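Local coordinates for putative lipoprotein (Clostridium perfringens ATCC 13124, PDB 4R7R), which is of unknown function but, as a putative lipoprotein with an alpha-beta fold, may serve at the bacterial cell surface, at residues Y33-I45 / S113-K126. Sequence-based numbering, arbitrary orientation.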
ATOM      1  N   TYR A  33      12.831   8.147   9.351  1.00 56.27           N
ATOM      2  CA  TYR A  33      12.024   9.238   8.805  1.00 55.19           C
ATOM      3  C   TYR A  33      12.738   9.915   7.643  1.00 54.96           C
ATOM      4  O   TYR A  33      12.576  11.108   7.379  1.00 53.07           O
ATOM      5  CB  TYR A  33      11.627  10.216   9.919  1.00 60.13           C
ATOM      6  CG  TYR A  33      10.577   9.588  10.806  1.00 61.68           C
ATOM      7  CD1 TYR A  33       9.216   9.709  10.502  1.00 60.46           C
ATOM      8  CD2 TYR A  33      10.942   8.811  11.907  1.00 63.83           C
ATOM      9  CE1 TYR A  33       8.244   9.106  11.295  1.00 60.44           C
ATOM     10  CE2 TYR A  33       9.979   8.195  12.700  1.00 64.37           C
ATOM     11  CZ  TYR A  33       8.631   8.352  12.394  1.00 63.04           C
ATOM     12  OH  TYR A  33       7.671   7.750  13.188  1.00 63.94           O
ATOM     13  N   SER A  34      13.505   9.099   6.932  1.00 55.08           N
ATOM     14  CA  SER A  34      14.078   9.472   5.653  1.00 56.91           C
ATOM     15  C   SER A  34      13.123   9.093   4.519  1.00 51.36           C
ATOM     16  O   SER A  34      12.414   8.082   4.591  1.00 51.29           O
ATOM     17  CB  SER A  34      15.435   8.797   5.467  1.00 58.28           C
ATOM     18  OG  SER A  34      15.333   7.401   5.701  1.00 57.58           O
ATOM     19  N   GLU A  35      13.132   9.901   3.467  1.00 51.03           N
ATOM     20  CA  GLU A  35      12.172   9.801   2.376  1.00 49.75           C
ATOM     21  C   GLU A  35      12.869   9.519   1.031  1.00 50.17           C
ATOM     22  O   GLU A  35      13.949  10.057   0.779  1.00 51.40           O
ATOM     23  CB  GLU A  35      11.376  11.098   2.313  1.00 55.01           C
ATOM     24  CG  GLU A  35      10.038  11.011   1.628  1.00 57.64           C
ATOM     25  CD  GLU A  35       9.208  12.257   1.856  1.00 61.59           C
ATOM     26  OE1 GLU A  35       8.075  12.324   1.325  1.00 61.59           O
ATOM     27  OE2 GLU A  35       9.688  13.164   2.576  1.00 64.76           O
ATOM     28  N   VAL A  36      12.281   8.674   0.178  1.00 46.69           N
ATOM     29  CA  VAL A  36      12.826   8.462  -1.176  1.00 44.63           C
ATOM     30  C   VAL A  36      11.758   8.480  -2.256  1.00 40.63           C
ATOM     31  O   VAL A  36      10.605   8.147  -2.005  1.00 40.42           O
ATOM     32  CB  VAL A  36      13.593   7.120  -1.325  1.00 39.63           C
ATOM     33  CG1 VAL A  36      14.861   7.137  -0.543  1.00 40.39           C
ATOM     34  CG2 VAL A  36      12.724   5.937  -0.929  1.00 38.67           C
ATOM     35  N   ILE A  37      12.154   8.859  -3.464  1.00 38.77           N
ATOM     36  CA  ILE A  37      11.263   8.806  -4.619  1.00 37.33           C
ATOM     37  C   ILE A  37      11.408   7.483  -5.351  1.00 34.12           C
ATOM     38  O   ILE A  37      12.526   7.052  -5.647  1.00 34.79           O
ATOM     39  CB  ILE A  37      11.555   9.940  -5.600  1.00 40.17           C
ATOM     40  CG1 ILE A  37      11.470  11.279  -4.875  1.00 42.36           C
ATOM     41  CG2 ILE A  37      10.573   9.904  -6.770  1.00 38.59           C
ATOM     42  CD1 ILE A  37      10.065  11.575  -4.425  1.00 43.14           C
ATOM     43  N   VAL A  38      10.293   6.829  -5.644  1.00 30.78           N
ATOM     44  CA  VAL A  38      10.374   5.591  -6.412  1.00 32.32           C
ATOM     45  C   VAL A  38      10.679   5.899  -7.888  1.00 32.78           C
ATOM     46  O   VAL A  38      10.019   6.733  -8.513  1.00 34.18           O
ATOM     47  CB  VAL A  38       9.086   4.760  -6.297  1.00 30.37           C
ATOM     48  CG1 VAL A  38       9.089   3.629  -7.317  1.00 30.29           C
ATOM     49  CG2 VAL A  38       8.956   4.207  -4.888  1.00 29.53           C
ATOM     50  N   ASP A  39      11.692   5.232  -8.428  1.00 34.77           N
ATOM     51  CA  ASP A  39      12.068   5.406  -9.833  1.00 39.97           C
ATOM     52  C   ASP A  39      10.936   5.036 -10.786  1.00 40.49           C
ATOM     53  O   ASP A  39      10.102   4.185 -10.465  1.00 38.56           O
ATOM     54  CB  ASP A  39      13.303   4.561 -10.178  1.00 44.17           C
ATOM     55  CG  ASP A  39      14.567   5.082  -9.536  1.00 46.49           C
ATOM     56  OD1 ASP A  39      14.611   6.288  -9.207  1.00 48.96           O
ATOM     57  OD2 ASP A  39      15.518   4.290  -9.377  1.00 46.58           O
ATOM     58  N   ASN A  40      10.937   5.665 -11.961  1.00 41.62           N
ATOM     59  CA  ASN A  40       9.940   5.403 -12.991  1.00 42.50           C
ATOM     60  C   ASN A  40       9.766   3.917 -13.310  1.00 43.26           C
ATOM     61  O   ASN A  40       8.644   3.427 -13.476  1.00 43.85           O
ATOM     62  CB  ASN A  40      10.312   6.155 -14.261  1.00 45.46           C
ATOM     63  CG  ASN A  40       9.646   5.580 -15.485  1.00 50.21           C
ATOM     64  OD1 ASN A  40      10.314   5.099 -16.408  1.00 54.17           O
ATOM     65  ND2 ASN A  40       8.316   5.603 -15.496  1.00 50.16           N
ATOM     66  N   GLU A  41      10.887   3.212 -13.384  1.00 44.71           N
ATOM     67  CA  GLU A  41      10.924   1.798 -13.737  1.00 48.33           C
ATOM     68  C   GLU A  41      10.269   0.863 -12.707  1.00 44.28           C
ATOM     69  O   GLU A  41       9.822  -0.236 -13.047  1.00 43.46           O
ATOM     70  CB  GLU A  41      12.377   1.382 -13.941  1.00 54.29           C
ATOM     71  CG  GLU A  41      13.270   1.849 -12.795  1.00 56.91           C
ATOM     72  CD  GLU A  41      14.721   1.455 -12.970  1.00 63.20           C
ATOM     73  OE1 GLU A  41      15.562   2.362 -13.202  1.00 66.59           O
ATOM     74  OE2 GLU A  41      15.017   0.241 -12.866  1.00 63.87           O
ATOM     75  N   ASP A  42      10.233   1.297 -11.449  1.00 41.73           N
ATOM     76  CA  ASP A  42       9.734   0.471 -10.355  1.00 38.36           C
ATOM     77  C   ASP A  42       8.291   0.781  -9.996  1.00 37.71           C
ATOM     78  O   ASP A  42       7.636  -0.005  -9.320  1.00 37.45           O
ATOM     79  CB  ASP A  42      10.605   0.651  -9.114  1.00 38.29           C
ATOM     80  CG  ASP A  42      12.005   0.107  -9.300  1.00 41.94           C
ATOM     81  OD1 ASP A  42      12.158  -0.958  -9.942  1.00 42.88           O
ATOM     82  OD2 ASP A  42      12.952   0.749  -8.798  1.00 43.84           O
ATOM     83  N   VAL A  43       7.794   1.919 -10.465  1.00 32.04           N
ATOM     84  CA  VAL A  43       6.502   2.434 -10.045  1.00 30.42           C
ATOM     85  C   VAL A  43       5.346   1.478 -10.397  1.00 30.44           C
ATOM     86  O   VAL A  43       4.279   1.540  -9.790  1.00 28.67           O
ATOM     87  CB  VAL A  43       6.272   3.846 -10.662  1.00 49.01           C
ATOM     88  CG1 VAL A  43       5.113   3.864 -11.669  1.00 47.68           C
ATOM     89  CG2 VAL A  43       6.075   4.867  -9.563  1.00 50.19           C
ATOM     90  N   ARG A  44       5.577   0.565 -11.340  1.00 32.82           N
ATOM     91  CA  ARG A  44       4.532  -0.352 -11.796  1.00 34.17           C
ATOM     92  C   ARG A  44       4.099  -1.333 -10.711  1.00 33.76           C
ATOM     93  O   ARG A  44       3.144  -2.098 -10.912  1.00 34.06           O
ATOM     94  CB  ARG A  44       4.986  -1.136 -13.034  1.00 36.19           C
ATOM     95  CG  ARG A  44       6.256  -1.964 -12.858  1.00 37.90           C
ATOM     96  CD  ARG A  44       6.464  -2.895 -14.055  1.00 44.29           C
ATOM     97  NE  ARG A  44       5.453  -3.952 -14.086  1.00 46.56           N
ATOM     98  CZ  ARG A  44       5.112  -4.649 -15.169  1.00 50.37           C
ATOM     99  NH1 ARG A  44       5.689  -4.403 -16.338  1.00 52.15           N
ATOM    100  NH2 ARG A  44       4.178  -5.590 -15.078  1.00 51.53           N
ATOM    101  N   ILE A  45       4.800  -1.291  -9.575  1.00 33.74           N
ATOM    102  CA  ILE A  45       4.532  -2.151  -8.424  1.00 31.66           C
ATOM    103  C   ILE A  45       3.082  -2.056  -7.977  1.00 30.04           C
ATOM    104  O   ILE A  45       2.494  -3.060  -7.602  1.00 31.85           O
ATOM    105  CB  ILE A  45       5.472  -1.813  -7.203  1.00 35.95           C
ATOM    106  CG1 ILE A  45       5.214  -2.770  -6.035  1.00 33.72           C
ATOM    107  CG2 ILE A  45       5.323  -0.345  -6.760  1.00 34.19           C
ATOM    108  CD1 ILE A  45       5.641  -4.206  -6.307  1.00 35.06           C
ATOM    109  N   SER A 113       7.111 -11.142  -6.177  1.00 28.25           N
ATOM    110  CA  SER A 113       7.569  -9.888  -6.766  1.00 28.56           C
ATOM    111  C   SER A 113       6.851  -8.653  -6.218  1.00 29.19           C
ATOM    112  O   SER A 113       7.459  -7.589  -6.092  1.00 29.44           O
ATOM    113  CB  SER A 113       7.395  -9.929  -8.283  1.00 28.40           C
ATOM    114  OG  SER A 113       8.412 -10.706  -8.851  1.00 29.80           O
ATOM    115  N   PHE A 114       5.569  -8.805  -5.894  1.00 27.10           N
ATOM    116  CA  PHE A 114       4.748  -7.682  -5.458  1.00 25.08           C
ATOM    117  C   PHE A 114       4.612  -7.570  -3.932  1.00 24.27           C
ATOM    118  O   PHE A 114       3.795  -6.796  -3.452  1.00 22.92           O
ATOM    119  CB  PHE A 114       3.350  -7.774  -6.091  1.00 24.00           C
ATOM    120  CG  PHE A 114       3.359  -8.187  -7.546  1.00 25.59           C
ATOM    121  CD1 PHE A 114       4.356  -7.738  -8.412  1.00 25.44           C
ATOM    122  CD2 PHE A 114       2.385  -9.051  -8.043  1.00 27.50           C
ATOM    123  CE1 PHE A 114       4.371  -8.142  -9.757  1.00 26.58           C
ATOM    124  CE2 PHE A 114       2.396  -9.458  -9.379  1.00 28.40           C
ATOM    125  CZ  PHE A 114       3.389  -9.000 -10.237  1.00 27.56           C
ATOM    126  N   LYS A 115       5.388  -8.327  -3.159  1.00 25.82           N
ATOM    127  CA  LYS A 115       5.379  -8.131  -1.698  1.00 27.75           C
ATOM    128  C   LYS A 115       5.962  -6.748  -1.365  1.00 28.92           C
ATOM    129  O   LYS A 115       7.014  -6.383  -1.881  1.00 29.66           O
ATOM    130  CB  LYS A 115       6.184  -9.217  -0.974  1.00 29.54           C
ATOM    131  CG  LYS A 115       5.686 -10.639  -1.158  1.00 32.10           C
ATOM    132  CD  LYS A 115       4.420 -10.913  -0.357  1.00 31.12           C
ATOM    133  CE  LYS A 115       4.223 -12.419  -0.156  1.00 32.67           C
ATOM    134  NZ  LYS A 115       5.020 -12.996   0.975  1.00 33.77           N
ATOM    135  N   LEU A 116       5.303  -5.989  -0.496  1.00 26.00           N
ATOM    136  CA  LEU A 116       5.670  -4.591  -0.293  1.00 26.42           C
ATOM    137  C   LEU A 116       6.816  -4.339   0.692  1.00 28.97           C
ATOM    138  O   LEU A 116       7.621  -3.433   0.463  1.00 30.95           O
ATOM    139  CB  LEU A 116       4.446  -3.792   0.144  1.00 25.38           C
ATOM    140  CG  LEU A 116       3.453  -3.601  -1.005  1.00 23.83           C
ATOM    141  CD1 LEU A 116       2.325  -2.631  -0.619  1.00 24.87           C
ATOM    142  CD2 LEU A 116       4.170  -3.159  -2.281  1.00 21.63           C
ATOM    143  N   GLU A 117       6.896  -5.095   1.785  1.00 31.41           N
ATOM    144  CA  GLU A 117       8.025  -4.919   2.709  1.00 32.63           C
ATOM    145  C   GLU A 117       9.401  -5.178   2.022  1.00 31.72           C
ATOM    146  O   GLU A 117      10.328  -4.372   2.189  1.00 32.16           O
ATOM    147  CB  GLU A 117       7.877  -5.802   3.963  1.00 33.52           C
ATOM    148  CG  GLU A 117       9.027  -5.588   4.973  1.00 35.52           C
ATOM    149  CD  GLU A 117       8.995  -6.518   6.200  1.00 37.86           C
ATOM    150  OE1 GLU A 117       8.026  -7.302   6.378  1.00 37.60           O
ATOM    151  OE2 GLU A 117       9.963  -6.455   7.000  1.00 39.34           O
ATOM    152  N   PRO A 118       9.551  -6.280   1.248  1.00 29.23           N
ATOM    153  CA  PRO A 118      10.871  -6.414   0.611  1.00 28.56           C
ATOM    154  C   PRO A 118      11.063  -5.434  -0.543  1.00 28.53           C
ATOM    155  O   PRO A 118      12.205  -5.084  -0.864  1.00 31.81           O
ATOM    156  CB  PRO A 118      10.883  -7.862   0.109  1.00 28.04           C
ATOM    157  CG  PRO A 118       9.454  -8.227  -0.034  1.00 27.73           C
ATOM    158  CD  PRO A 118       8.722  -7.486   1.053  1.00 27.82           C
ATOM    159  N   PHE A 119       9.967  -4.983  -1.147  1.00 24.88           N
ATOM    160  CA  PHE A 119      10.027  -3.917  -2.141  1.00 25.19           C
ATOM    161  C   PHE A 119      10.588  -2.609  -1.553  1.00 28.36           C
ATOM    162  O   PHE A 119      11.424  -1.943  -2.178  1.00 31.41           O
ATOM    163  CB  PHE A 119       8.639  -3.639  -2.744  1.00 25.13           C
ATOM    164  CG  PHE A 119       8.629  -2.472  -3.688  1.00 28.73           C
ATOM    165  CD1 PHE A 119       9.064  -2.630  -5.007  1.00 29.04           C
ATOM    166  CD2 PHE A 119       8.226  -1.208  -3.256  1.00 32.59           C
ATOM    167  CE1 PHE A 119       9.091  -1.560  -5.878  1.00 30.75           C
ATOM    168  CE2 PHE A 119       8.247  -0.126  -4.118  1.00 35.00           C
ATOM    169  CZ  PHE A 119       8.683  -0.303  -5.438  1.00 34.63           C
ATOM    170  N   CYS A 120      10.114  -2.231  -0.366  1.00 26.19           N
ATOM    171  CA  CYS A 120      10.550  -0.985   0.239  1.00 27.44           C
ATOM    172  C   CYS A 120      12.031  -1.029   0.606  1.00 30.17           C
ATOM    173  O   CYS A 120      12.745  -0.041   0.413  1.00 31.86           O
ATOM    174  CB  CYS A 120       9.701  -0.662   1.467  1.00 27.46           C
ATOM    175  SG  CYS A 120       7.990  -0.183   1.046  1.00 37.67           S
ATOM    176  N   GLN A 121      12.501  -2.172   1.110  1.00 29.46           N
ATOM    177  CA  GLN A 121      13.912  -2.299   1.490  1.00 30.90           C
ATOM    178  C   GLN A 121      14.777  -2.190   0.252  1.00 29.08           C
ATOM    179  O   GLN A 121      15.858  -1.612   0.286  1.00 30.33           O
ATOM    180  CB  GLN A 121      14.181  -3.618   2.216  1.00 31.73           C
ATOM    181  CG  GLN A 121      13.696  -3.631   3.663  1.00 33.50           C
ATOM    182  CD  GLN A 121      13.997  -4.930   4.389  1.00 35.90           C
ATOM    183  OE1 GLN A 121      15.120  -5.448   4.331  1.00 39.71           O
ATOM    184  NE2 GLN A 121      12.991  -5.469   5.080  1.00 34.52           N
ATOM    185  N   TYR A 122      14.261  -2.723  -0.852  1.00 27.59           N
ATOM    186  CA  TYR A 122      14.952  -2.704  -2.130  1.00 26.59           C
ATOM    187  C   TYR A 122      15.086  -1.288  -2.713  1.00 29.37           C
ATOM    188  O   TYR A 122      16.160  -0.927  -3.211  1.00 31.90           O
ATOM    189  CB  TYR A 122      14.229  -3.627  -3.118  1.00 25.16           C
ATOM    190  CG  TYR A 122      14.408  -3.254  -4.566  1.00 27.46           C
ATOM    191  CD1 TYR A 122      15.567  -3.580  -5.258  1.00 29.24           C
ATOM    192  CD2 TYR A 122      13.406  -2.578  -5.247  1.00 28.87           C
ATOM    193  CE1 TYR A 122      15.723  -3.231  -6.586  1.00 32.18           C
ATOM    194  CE2 TYR A 122      13.552  -2.225  -6.570  1.00 31.02           C
ATOM    195  CZ  TYR A 122      14.705  -2.555  -7.237  1.00 34.11           C
ATOM    196  OH  TYR A 122      14.824  -2.184  -8.564  1.00 38.30           O
ATOM    197  N   VAL A 123      14.020  -0.484  -2.659  1.00 26.88           N
ATOM    198  CA  VAL A 123      14.098   0.876  -3.194  1.00 29.26           C
ATOM    199  C   VAL A 123      15.144   1.690  -2.443  1.00 32.56           C
ATOM    200  O   VAL A 123      15.948   2.394  -3.053  1.00 34.80           O
ATOM    201  CB  VAL A 123      12.760   1.621  -3.121  1.00 28.45           C
ATOM    202  CG1 VAL A 123      12.975   3.097  -3.448  1.00 25.42           C
ATOM    203  CG2 VAL A 123      11.751   0.999  -4.067  1.00 24.09           C
ATOM    204  N   PHE A 124      15.151   1.551  -1.118  1.00 32.81           N
ATOM    205  CA  PHE A 124      16.118   2.240  -0.276  1.00 35.34           C
ATOM    206  C   PHE A 124      17.563   1.774  -0.489  1.00 38.11           C
ATOM    207  O   PHE A 124      18.499   2.581  -0.392  1.00 39.69           O
ATOM    208  CB  PHE A 124      15.742   2.074   1.201  1.00 35.75           C
ATOM    209  CG  PHE A 124      14.673   3.016   1.655  1.00 36.30           C
ATOM    210  CD1 PHE A 124      13.363   2.587   1.792  1.00 34.53           C
ATOM    211  CD2 PHE A 124      14.970   4.336   1.924  1.00 39.42           C
ATOM    212  CE1 PHE A 124      12.360   3.454   2.201  1.00 35.75           C
ATOM    213  CE2 PHE A 124      13.973   5.216   2.335  1.00 41.39           C
ATOM    214  CZ  PHE A 124      12.661   4.773   2.472  1.00 39.18           C
ATOM    215  N   ASN A 125      17.762   0.486  -0.760  1.00 38.18           N
ATOM    216  CA  ASN A 125      19.139  -0.017  -0.855  1.00 43.41           C
ATOM    217  C   ASN A 125      19.727   0.364  -2.202  1.00 45.65           C
ATOM    218  O   ASN A 125      20.923   0.585  -2.330  1.00 49.25           O
ATOM    219  CB  ASN A 125      19.199  -1.528  -0.629  1.00 42.91           C
ATOM    220  CG  ASN A 125      18.871  -1.920   0.819  1.00 44.51           C
ATOM    221  OD1 ASN A 125      19.174  -1.173   1.766  1.00 47.00           O
ATOM    222  ND2 ASN A 125      18.248  -3.093   0.992  1.00 41.60           N
ATOM    223  N   LYS A 126      18.859   0.447  -3.200  1.00 45.20           N
ATOM    224  CA  LYS A 126      19.197   1.065  -4.472  1.00 47.00           C
ATOM    225  C   LYS A 126      19.786   2.460  -4.268  1.00 48.52           C
ATOM    226  O   LYS A 126      20.887   2.752  -4.730  1.00 51.36           O
ATOM    227  CB  LYS A 126      17.952   1.151  -5.341  1.00 46.62           C
ATOM    228  CG  LYS A 126      18.045   0.441  -6.660  1.00 46.85           C
ATOM    229  CD  LYS A 126      16.696   0.514  -7.312  1.00 47.20           C
ATOM    230  CE  LYS A 126      16.794   0.362  -8.809  1.00 49.87           C
ATOM    231  NZ  LYS A 126      15.510   0.775  -9.442  1.00 49.31           N
TER
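The Phe-119 ring lies between Ile-45 and Val-123: Ile-45 CG1 sits over the centre of one face, 4.0 Å from the centroid, Val-123 CG2 lies toward the rim of the other, and Val-38 CG1 reaches the edge. In this alpha-beta fold, helix 116-125 packs on one face of an antiparallel sheet, and the contact joins it to outermost strand 35-37 and the turn leading into helix 45-52. Val-36 CG2 rests on a face of the Phe-124 ring, 3.7 Å from its centroid in a CH-pi contact, while Ser-34 O comes to the ring edge; Leu-27 of strand 24-29 also touches Val-36 and Val-123. A chi1 of -177° carries Ile-45 CG1 away from the backbone N and over the Phe-119 ring, and CD1 goes on to 3.7 Å from Phe-114 CA. On the exposed side a salt-bridge network forms, Lys-126 NZ facing three acids: Asp-42 OD2 at 2.6 Å, and Asp-39 OD2 and Glu-41 OE2, each at 3.5 Å. This clustering probably favours the charged lysine. The Asp-42 carboxylate, turned 75° from the Tyr-122 ring, is gripped through both oxygens: Lys-126 NZ meets OD2 on its syn side, and Tyr-122 OH donates to OD1 at 3.2 Å, also syn but 29° out of plane.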